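Local coordinates for protein RNA-dependent RNA polymerase (Dera Ghazi Khan orthonairovirus, PDB 6DX2) that forms the viral OTU cysteine protease domain, a deubiquitinase, of a larger nairovirus protein that probably also acts as an RNA-directed RNA polymerase, at residues G17-E22 with A130-P135; F25-Y30 with W119-S124. All blocks are in the same frame, centred on the assembly; numbering follows the deposited sequence.

Interaction 1 of 2, residues G17-E22 with A130-P135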
ATOM      1  N   GLY A  17     -12.198  -5.054   7.746  1.00 48.82           N
ATOM      2  CA  GLY A  17     -12.229  -3.974   6.792  1.00 46.41           C
ATOM      3  C   GLY A  17     -11.206  -4.068   5.688  1.00 45.05           C
ATOM      4  O   GLY A  17     -10.994  -3.075   4.973  1.00 54.93           O
ATOM      5  N   VAL A  18     -10.528  -5.215   5.531  1.00 41.30           N
ATOM      6  CA  VAL A  18      -9.588  -5.418   4.443  1.00 38.06           C
ATOM      7  C   VAL A  18     -10.303  -6.197   3.354  1.00 39.98           C
ATOM      8  O   VAL A  18     -10.994  -7.182   3.630  1.00 38.82           O
ATOM      9  CB  VAL A  18      -8.328  -6.173   4.931  1.00 38.72           C
ATOM     10  CG1 VAL A  18      -7.347  -6.414   3.817  1.00 35.48           C
ATOM     11  CG2 VAL A  18      -7.688  -5.476   6.171  1.00 44.63           C
ATOM     12  N   TYR A  19     -10.177  -5.744   2.122  1.00 30.94           N
ATOM     13  CA  TYR A  19     -10.828  -6.413   1.018  1.00 30.15           C
ATOM     14  C   TYR A  19      -9.836  -7.209   0.205  1.00 30.24           C
ATOM     15  O   TYR A  19      -8.679  -6.791  -0.001  1.00 31.72           O
ATOM     16  CB  TYR A  19     -11.474  -5.429   0.077  1.00 29.72           C
ATOM     17  CG  TYR A  19     -12.447  -4.455   0.686  1.00 29.78           C
ATOM     18  CD1 TYR A  19     -11.984  -3.342   1.361  1.00 32.46           C
ATOM     19  CD2 TYR A  19     -13.839  -4.609   0.471  1.00 32.11           C
ATOM     20  CE1 TYR A  19     -12.846  -2.379   1.853  1.00 35.51           C
ATOM     21  CE2 TYR A  19     -14.746  -3.645   0.978  1.00 33.88           C
ATOM     22  CZ  TYR A  19     -14.249  -2.564   1.674  1.00 34.36           C
ATOM     23  OH  TYR A  19     -15.048  -1.558   2.125  1.00 35.01           O
ATOM     24  N   ASN A  20     -10.327  -8.318  -0.316  1.00 32.53           N
ATOM     25  CA  ASN A  20      -9.526  -9.127  -1.204  1.00 34.49           C
ATOM     26  C   ASN A  20     -10.230  -9.345  -2.539  1.00 34.42           C
ATOM     27  O   ASN A  20     -11.469  -9.322  -2.655  1.00 34.89           O
ATOM     28  CB  ASN A  20      -9.174 -10.454  -0.494  1.00 49.42           C
ATOM     29  CG  ASN A  20      -7.905 -10.311   0.386  1.00 73.06           C
ATOM     30  OD1 ASN A  20      -6.769 -10.218  -0.135  1.00 76.61           O
ATOM     31  ND2 ASN A  20      -8.096 -10.263   1.718  1.00 74.89           N
ATOM     32  N   SER A  21      -9.408  -9.508  -3.569  1.00 34.28           N
ATOM     33  CA  SER A  21      -9.987  -9.773  -4.868  1.00 35.13           C
ATOM     34  C   SER A  21      -9.202 -10.886  -5.531  1.00 49.60           C
ATOM     35  O   SER A  21      -7.967 -10.910  -5.477  1.00 48.95           O
ATOM     36  CB  SER A  21     -10.007  -8.533  -5.752  1.00 48.17           C
ATOM     37  OG  SER A  21     -10.776  -8.824  -6.921  1.00 59.08           O
ATOM     38  N   GLU A  22      -9.958 -11.809  -6.122  1.00 67.95           N
ATOM     39  CA  GLU A  22      -9.448 -12.969  -6.833  1.00 83.59           C
ATOM     40  C   GLU A  22      -9.304 -12.732  -8.325  1.00 77.49           C
ATOM     41  O   GLU A  22      -8.682 -13.549  -8.999  1.00 84.96           O
ATOM     42  CB  GLU A  22     -10.377 -14.171  -6.618  1.00 95.66           C
ATOM     43  CG  GLU A  22     -10.630 -14.541  -5.163  1.00100.95           C
ATOM     44  CD  GLU A  22     -10.980 -16.006  -5.004  1.00109.72           C
ATOM     45  OE1 GLU A  22     -10.215 -16.851  -5.517  1.00113.56           O
ATOM     46  OE2 GLU A  22     -12.017 -16.318  -4.375  1.00111.78           O
ATOM     47  N   ALA A 130      -4.858  -9.469  -4.755  1.00 34.87           N
ATOM     48  CA  ALA A 130      -5.064  -8.025  -4.582  1.00 32.73           C
ATOM     49  C   ALA A 130      -5.721  -7.782  -3.235  1.00 33.59           C
ATOM     50  O   ALA A 130      -6.687  -8.471  -2.877  1.00 32.06           O
ATOM     51  CB  ALA A 130      -5.908  -7.395  -5.657  1.00 39.37           C
ATOM     52  N   THR A 131      -5.203  -6.803  -2.501  1.00 31.05           N
ATOM     53  CA  THR A 131      -5.694  -6.503  -1.157  1.00 27.87           C
ATOM     54  C   THR A 131      -5.932  -5.017  -1.070  1.00 32.04           C
ATOM     55  O   THR A 131      -5.062  -4.235  -1.421  1.00 31.67           O
ATOM     56  CB  THR A 131      -4.691  -6.951  -0.105  1.00 32.37           C
ATOM     57  OG1 THR A 131      -4.376  -8.330  -0.327  1.00 36.52           O
ATOM     58  CG2 THR A 131      -5.271  -6.841   1.269  1.00 35.50           C
ATOM     59  N   LYS A 132      -7.121  -4.615  -0.632  1.00 29.78           N
ATOM     60  CA  LYS A 132      -7.479  -3.211  -0.652  1.00 28.80           C
ATOM     61  C   LYS A 132      -7.734  -2.770   0.780  1.00 29.73           C
ATOM     62  O   LYS A 132      -8.505  -3.405   1.512  1.00 29.38           O
ATOM     63  CB  LYS A 132      -8.691  -2.998  -1.530  1.00 30.36           C
ATOM     64  CG  LYS A 132      -9.264  -1.568  -1.493  1.00 31.63           C
ATOM     65  CD  LYS A 132     -10.308  -1.348  -2.626  1.00 32.12           C
ATOM     66  CE  LYS A 132     -11.687  -1.848  -2.119  1.00 33.52           C
ATOM     67  NZ  LYS A 132     -12.406  -0.774  -1.292  1.00 32.29           N
ATOM     68  N   TYR A 133      -7.098  -1.678   1.165  1.00 29.75           N
ATOM     69  CA  TYR A 133      -7.210  -1.122   2.512  1.00 31.80           C
ATOM     70  C   TYR A 133      -7.967   0.189   2.362  1.00 34.93           C
ATOM     71  O   TYR A 133      -7.456   1.119   1.743  1.00 33.39           O
ATOM     72  CB  TYR A 133      -5.832  -0.875   3.116  1.00 30.68           C
ATOM     73  CG  TYR A 133      -5.090  -2.151   3.352  1.00 31.88           C
ATOM     74  CD1 TYR A 133      -5.224  -2.824   4.539  1.00 39.16           C
ATOM     75  CD2 TYR A 133      -4.263  -2.703   2.354  1.00 33.81           C
ATOM     76  CE1 TYR A 133      -4.547  -4.016   4.778  1.00 42.89           C
ATOM     77  CE2 TYR A 133      -3.595  -3.929   2.598  1.00 36.07           C
ATOM     78  CZ  TYR A 133      -3.778  -4.551   3.785  1.00 38.48           C
ATOM     79  OH  TYR A 133      -3.162  -5.738   4.077  1.00 45.13           O
ATOM     80  N   GLY A 134      -9.185   0.243   2.866  1.00 34.99           N
ATOM     81  CA  GLY A 134     -10.012   1.431   2.719  1.00 36.53           C
ATOM     82  C   GLY A 134     -11.190   1.188   1.817  1.00 33.94           C
ATOM     83  O   GLY A 134     -11.194   0.288   0.986  1.00 33.84           O
ATOM     84  N   PRO A 135     -12.218   2.029   1.944  1.00 33.40           N
ATOM     85  CA  PRO A 135     -13.503   1.757   1.281  1.00 34.86           C
ATOM     86  C   PRO A 135     -13.617   2.271  -0.139  1.00 37.46           C
ATOM     87  O   PRO A 135     -14.697   2.117  -0.741  1.00 45.41           O
ATOM     88  CB  PRO A 135     -14.492   2.507   2.179  1.00 37.10           C
ATOM     89  CG  PRO A 135     -13.703   3.708   2.592  1.00 39.66           C
ATOM     90  CD  PRO A 135     -12.281   3.185   2.860  1.00 36.65           C
TER
HETATM   91  O   HOH W   1      -6.312 -11.939  -3.820  1.00 51.92           O

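Interaction 2 of 2, residues F25-Y30 with W119-S124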
ATOM      1  N   PHE A  25      -5.723 -10.607 -13.902  1.00 54.29           N
ATOM      2  CA  PHE A  25      -5.553  -9.921 -15.175  1.00 50.52           C
ATOM      3  C   PHE A  25      -4.123  -9.402 -15.192  1.00 41.76           C
ATOM      4  O   PHE A  25      -3.430  -9.411 -14.161  1.00 47.87           O
ATOM      5  CB  PHE A  25      -6.546  -8.759 -15.335  1.00 41.19           C
ATOM      6  CG  PHE A  25      -6.405  -7.714 -14.253  1.00 40.83           C
ATOM      7  CD1 PHE A  25      -6.929  -7.929 -12.979  1.00 43.26           C
ATOM      8  CD2 PHE A  25      -5.716  -6.542 -14.470  1.00 41.82           C
ATOM      9  CE1 PHE A  25      -6.799  -6.976 -12.005  1.00 42.32           C
ATOM     10  CE2 PHE A  25      -5.565  -5.612 -13.478  1.00 39.44           C
ATOM     11  CZ  PHE A  25      -6.093  -5.812 -12.263  1.00 39.11           C
ATOM     12  N   ASN A  26      -3.731  -8.823 -16.309  1.00 42.43           N
ATOM     13  CA  ASN A  26      -2.413  -8.214 -16.398  1.00 41.66           C
ATOM     14  C   ASN A  26      -2.474  -6.729 -16.036  1.00 34.02           C
ATOM     15  O   ASN A  26      -3.163  -5.942 -16.700  1.00 37.12           O
ATOM     16  CB  ASN A  26      -1.792  -8.405 -17.776  1.00 45.23           C
ATOM     17  CG  ASN A  26      -0.334  -8.091 -17.732  1.00 43.18           C
ATOM     18  OD1 ASN A  26       0.036  -6.935 -17.853  1.00 41.66           O
ATOM     19  ND2 ASN A  26       0.504  -9.105 -17.441  1.00 47.24           N
ATOM     20  N   LEU A  27      -1.711  -6.362 -15.000  1.00 41.32           N
ATOM     21  CA  LEU A  27      -1.657  -4.983 -14.527  1.00 40.36           C
ATOM     22  C   LEU A  27      -1.445  -3.997 -15.660  1.00 36.37           C
ATOM     23  O   LEU A  27      -2.035  -2.910 -15.672  1.00 41.67           O
ATOM     24  CB  LEU A  27      -0.525  -4.816 -13.515  1.00 40.40           C
ATOM     25  CG  LEU A  27      -0.810  -5.492 -12.180  1.00 41.71           C
ATOM     26  CD1 LEU A  27       0.391  -5.335 -11.294  1.00 39.93           C
ATOM     27  CD2 LEU A  27      -2.077  -4.889 -11.614  1.00 40.42           C
ATOM     28  N   ASN A  28      -0.571  -4.328 -16.587  1.00 33.39           N
ATOM     29  CA  ASN A  28      -0.183  -3.291 -17.517  1.00 41.61           C
ATOM     30  C   ASN A  28      -1.171  -3.100 -18.651  1.00 37.59           C
ATOM     31  O   ASN A  28      -0.919  -2.261 -19.511  1.00 40.51           O
ATOM     32  CB  ASN A  28       1.209  -3.588 -18.004  1.00 46.19           C
ATOM     33  CG  ASN A  28       2.236  -3.367 -16.888  1.00 55.40           C
ATOM     34  OD1 ASN A  28       3.038  -4.247 -16.606  1.00 59.51           O
ATOM     35  ND2 ASN A  28       2.174  -2.181 -16.220  1.00 50.00           N
ATOM     36  N   ASP A  29      -2.278  -3.833 -18.647  1.00 37.34           N
ATOM     37  CA  ASP A  29      -3.377  -3.482 -19.519  1.00 39.00           C
ATOM     38  C   ASP A  29      -4.198  -2.333 -18.976  1.00 39.29           C
ATOM     39  O   ASP A  29      -4.967  -1.721 -19.726  1.00 42.37           O
ATOM     40  CB  ASP A  29      -4.250  -4.711 -19.764  1.00 42.36           C
ATOM     41  CG  ASP A  29      -3.599  -5.685 -20.719  1.00 49.59           C
ATOM     42  OD1 ASP A  29      -2.744  -5.231 -21.533  1.00 53.98           O
ATOM     43  OD2 ASP A  29      -3.928  -6.890 -20.626  1.00 54.49           O
ATOM     44  N   TYR A  30      -4.041  -2.007 -17.708  1.00 36.91           N
ATOM     45  CA  TYR A  30      -4.883  -1.007 -17.066  1.00 37.80           C
ATOM     46  C   TYR A  30      -4.088   0.079 -16.400  1.00 41.14           C
ATOM     47  O   TYR A  30      -4.632   1.160 -16.170  1.00 43.51           O
ATOM     48  CB  TYR A  30      -5.799  -1.668 -16.007  1.00 38.41           C
ATOM     49  CG  TYR A  30      -6.684  -2.680 -16.671  1.00 41.38           C
ATOM     50  CD1 TYR A  30      -7.912  -2.315 -17.218  1.00 47.11           C
ATOM     51  CD2 TYR A  30      -6.267  -3.989 -16.810  1.00 45.49           C
ATOM     52  CE1 TYR A  30      -8.704  -3.246 -17.865  1.00 47.93           C
ATOM     53  CE2 TYR A  30      -7.041  -4.921 -17.451  1.00 55.07           C
ATOM     54  CZ  TYR A  30      -8.255  -4.550 -17.985  1.00 57.23           C
ATOM     55  OH  TYR A  30      -9.008  -5.512 -18.626  1.00 61.69           O
ATOM     56  N   TRP A 119      -1.251  -4.761  -5.177  1.00 27.03           N
ATOM     57  CA  TRP A 119      -1.453  -5.725  -6.243  1.00 29.10           C
ATOM     58  C   TRP A 119      -0.211  -6.603  -6.254  1.00 31.53           C
ATOM     59  O   TRP A 119       0.858  -6.181  -6.708  1.00 34.18           O
ATOM     60  CB  TRP A 119      -1.589  -5.021  -7.591  1.00 30.61           C
ATOM     61  CG  TRP A 119      -2.751  -4.046  -7.686  1.00 29.27           C
ATOM     62  CD1 TRP A 119      -2.715  -2.685  -7.435  1.00 28.37           C
ATOM     63  CD2 TRP A 119      -4.097  -4.349  -8.070  1.00 31.23           C
ATOM     64  NE1 TRP A 119      -3.941  -2.128  -7.685  1.00 31.79           N
ATOM     65  CE2 TRP A 119      -4.811  -3.125  -8.068  1.00 32.43           C
ATOM     66  CE3 TRP A 119      -4.760  -5.528  -8.431  1.00 33.42           C
ATOM     67  CZ2 TRP A 119      -6.164  -3.038  -8.338  1.00 31.93           C
ATOM     68  CZ3 TRP A 119      -6.148  -5.435  -8.740  1.00 34.84           C
ATOM     69  CH2 TRP A 119      -6.818  -4.209  -8.693  1.00 34.43           C
ATOM     70  N   GLU A 120      -0.333  -7.829  -5.761  1.00 35.90           N
ATOM     71  CA  GLU A 120       0.771  -8.769  -5.840  1.00 37.04           C
ATOM     72  C   GLU A 120       0.769  -9.404  -7.213  1.00 36.19           C
ATOM     73  O   GLU A 120      -0.215 -10.038  -7.621  1.00 42.51           O
ATOM     74  CB  GLU A 120       0.684  -9.812  -4.732  1.00 39.01           C
ATOM     75  CG  GLU A 120       1.244  -9.228  -3.417  1.00 57.17           C
ATOM     76  CD  GLU A 120       0.859 -10.001  -2.165  1.00 72.68           C
ATOM     77  OE1 GLU A 120       0.150  -9.422  -1.303  1.00 72.41           O
ATOM     78  OE2 GLU A 120       1.275 -11.177  -2.043  1.00 78.15           O
ATOM     79  N   ALA A 121       1.930  -9.279  -7.895  1.00 37.17           N
ATOM     80  CA  ALA A 121       2.106  -9.639  -9.282  1.00 42.57           C
ATOM     81  C   ALA A 121       3.210 -10.669  -9.398  1.00 46.61           C
ATOM     82  O   ALA A 121       4.196 -10.633  -8.640  1.00 46.43           O
ATOM     83  CB  ALA A 121       2.485  -8.401 -10.133  1.00 47.91           C
ATOM     84  N   ASP A 122       3.081 -11.556 -10.393  1.00 45.09           N
ATOM     85  CA  ASP A 122       4.234 -12.366 -10.760  1.00 49.95           C
ATOM     86  C   ASP A 122       5.171 -11.594 -11.709  1.00 47.60           C
ATOM     87  O   ASP A 122       4.943 -10.423 -12.045  1.00 51.81           O
ATOM     88  CB  ASP A 122       3.791 -13.696 -11.378  1.00 55.78           C
ATOM     89  CG  ASP A 122       2.998 -13.518 -12.689  1.00 62.00           C
ATOM     90  OD1 ASP A 122       2.266 -14.462 -13.065  1.00 64.84           O
ATOM     91  OD2 ASP A 122       3.093 -12.451 -13.334  1.00 56.59           O
ATOM     92  N   VAL A 123       6.243 -12.267 -12.139  1.00 49.30           N
ATOM     93  CA  VAL A 123       7.278 -11.627 -12.958  1.00 63.10           C
ATOM     94  C   VAL A 123       6.712 -11.138 -14.286  1.00 63.54           C
ATOM     95  O   VAL A 123       7.251 -10.207 -14.895  1.00 66.02           O
ATOM     96  CB  VAL A 123       8.479 -12.577 -13.189  1.00 68.85           C
ATOM     97  CG1 VAL A 123       9.209 -12.831 -11.886  1.00 69.63           C
ATOM     98  CG2 VAL A 123       8.033 -13.879 -13.805  1.00 68.14           C
ATOM     99  N   SER A 124       5.628 -11.739 -14.754  1.00 60.29           N
ATOM    100  CA  SER A 124       4.993 -11.282 -15.979  1.00 55.58           C
ATOM    101  C   SER A 124       3.885 -10.256 -15.720  1.00 59.18           C
ATOM    102  O   SER A 124       3.136  -9.934 -16.648  1.00 57.26           O
ATOM    103  CB  SER A 124       4.455 -12.479 -16.757  1.00 51.57           C
ATOM    104  OG  SER A 124       5.370 -13.562 -16.687  1.00 54.29           O
TER

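Interaction 1 of 2, residues G17-E22 with A130-P135
Lys132 lies alongside Tyr19, and both side chains point the same way from one face of a beta sheet. The lysine CB sits 4.0 Å from Tyr19 CB. CG is anti to the backbone N (chi1 173°), and CD continues the extended chain. Bends at chi3 and chi4 then turn the end over the tyrosine ring. CE lies over the ring face as a CH-pi contact, nearest to CD1 and CG. NZ stands over the same ring as a cation-pi partner, 3.8 Å from the ring centroid and shifted toward the CD1-CE1 rim. NZ also donates to Gly134 O at 2.8 Å, in the plane of that carbonyl. Gly136 O takes a second bond from NZ, and Trp11 adds another cation-pi contact. Lys132 is buried, and its NZ has carbonyl oxygens and aromatic rings as partners.

Strands 18-21 and 130-133 run antiparallel in the mixed sheet of the OTU domain. Tyr19 and Lys132 form a hydrogen-bonded pair. Tyr19 N donates almost straight to Lys132 O (176°). Lys132 N returns a bond to Tyr19 O at 2.7 Å. Further along, Ser21 N donates to Ala130 O. A water extends the pairing by donating to Ser21 O and accepting from Ala130 N.

On the other face, Val18 packs against Thr131 and Tyr133. Val18 CG1 meets Thr131 CG2 at 3.3 Å, tighter than usual for two carbons. CG1 also makes an off-centre CH-pi contact with the Tyr133 ring. Val18 CG2 reaches Tyr133 CE1 at 3.7 Å. The Tyr133 side chain also touches Ala105 and Ser109 of helix 102-112.

Interaction 2 of 2, residues F25-Y30 with W119-S124
Phe25 leaves its backbone heading away from strand 119-121, yet its ring comes back to meet Trp119. The return starts from a CG set between the backbone N and the carbonyl carbon (chi1 60°). The ring presents its CZ edge to the tryptophan in an offset edge-to-face pair. The planes stand at 81°, and the centroid of the Phe25 ring is 5.5 Å from that of the six-membered ring of Trp119. The closest atoms are Phe25 CZ and Trp119 CZ3, 3.5 Å apart.

Leu27 packs beside this pair. Its CD2 sits over one face of the indole, offset toward the rim, and is 4.1 Å from Trp119 CB. The other methyl, CD1, reaches Ala121 CB at 3.9 Å. Trp119 and Ala121 both direct their CB atoms toward the loop, so the two branches of Leu27 touch residues two apart on the same face of the strand. Val127 of the neighbouring strand also packs on Phe25 and Leu27, and Phe31 meets the indole. Trp119 NE1 is bonded to Asn143.

Beyond the apolar patch, Asn26 joins its segment to the loop after the strand. ND2 donates to Ser124 O at 2.9 Å, a bent bond with the acceptor near the amide plane. ND2 has a second partner in Asn126 OD1. At the other end of the amide, OD1 accepts from Asn28 N at 3.0 Å, which makes an Asx turn.

Packing thus joins the loop between strands 18-21 and 31-33 to Trp119 and Ala121. The Asn26 amide joins it to loop 122-124, alongside backbone bonds from Phe25 to Val127 and from Leu27 to Glu125. With OD1 engaged in the Asx turn and ND2 in two bonds, the rotation of this amide is fixed.

The two contacts both reach one mixed sheet, and their centres lie about 16 Å apart. Strands 116-121 and 127-133 are consecutive strands and neighbours in the sheet. Interaction 2 uses the first, and interaction 1 the second. They touch where Ala130 CB packs on Trp119 CE3, 3.5 Å away. Along the chain the order is 17-22, 25-30, 119-124, 130-135, so the segments of interaction 2 fall between those of interaction 1. All the helices of the domain lie between 25-30 and 119-124. Together the contacts join the N-terminal region, one strand and the loop after it, to the later sheet strands of the OTU protease domain.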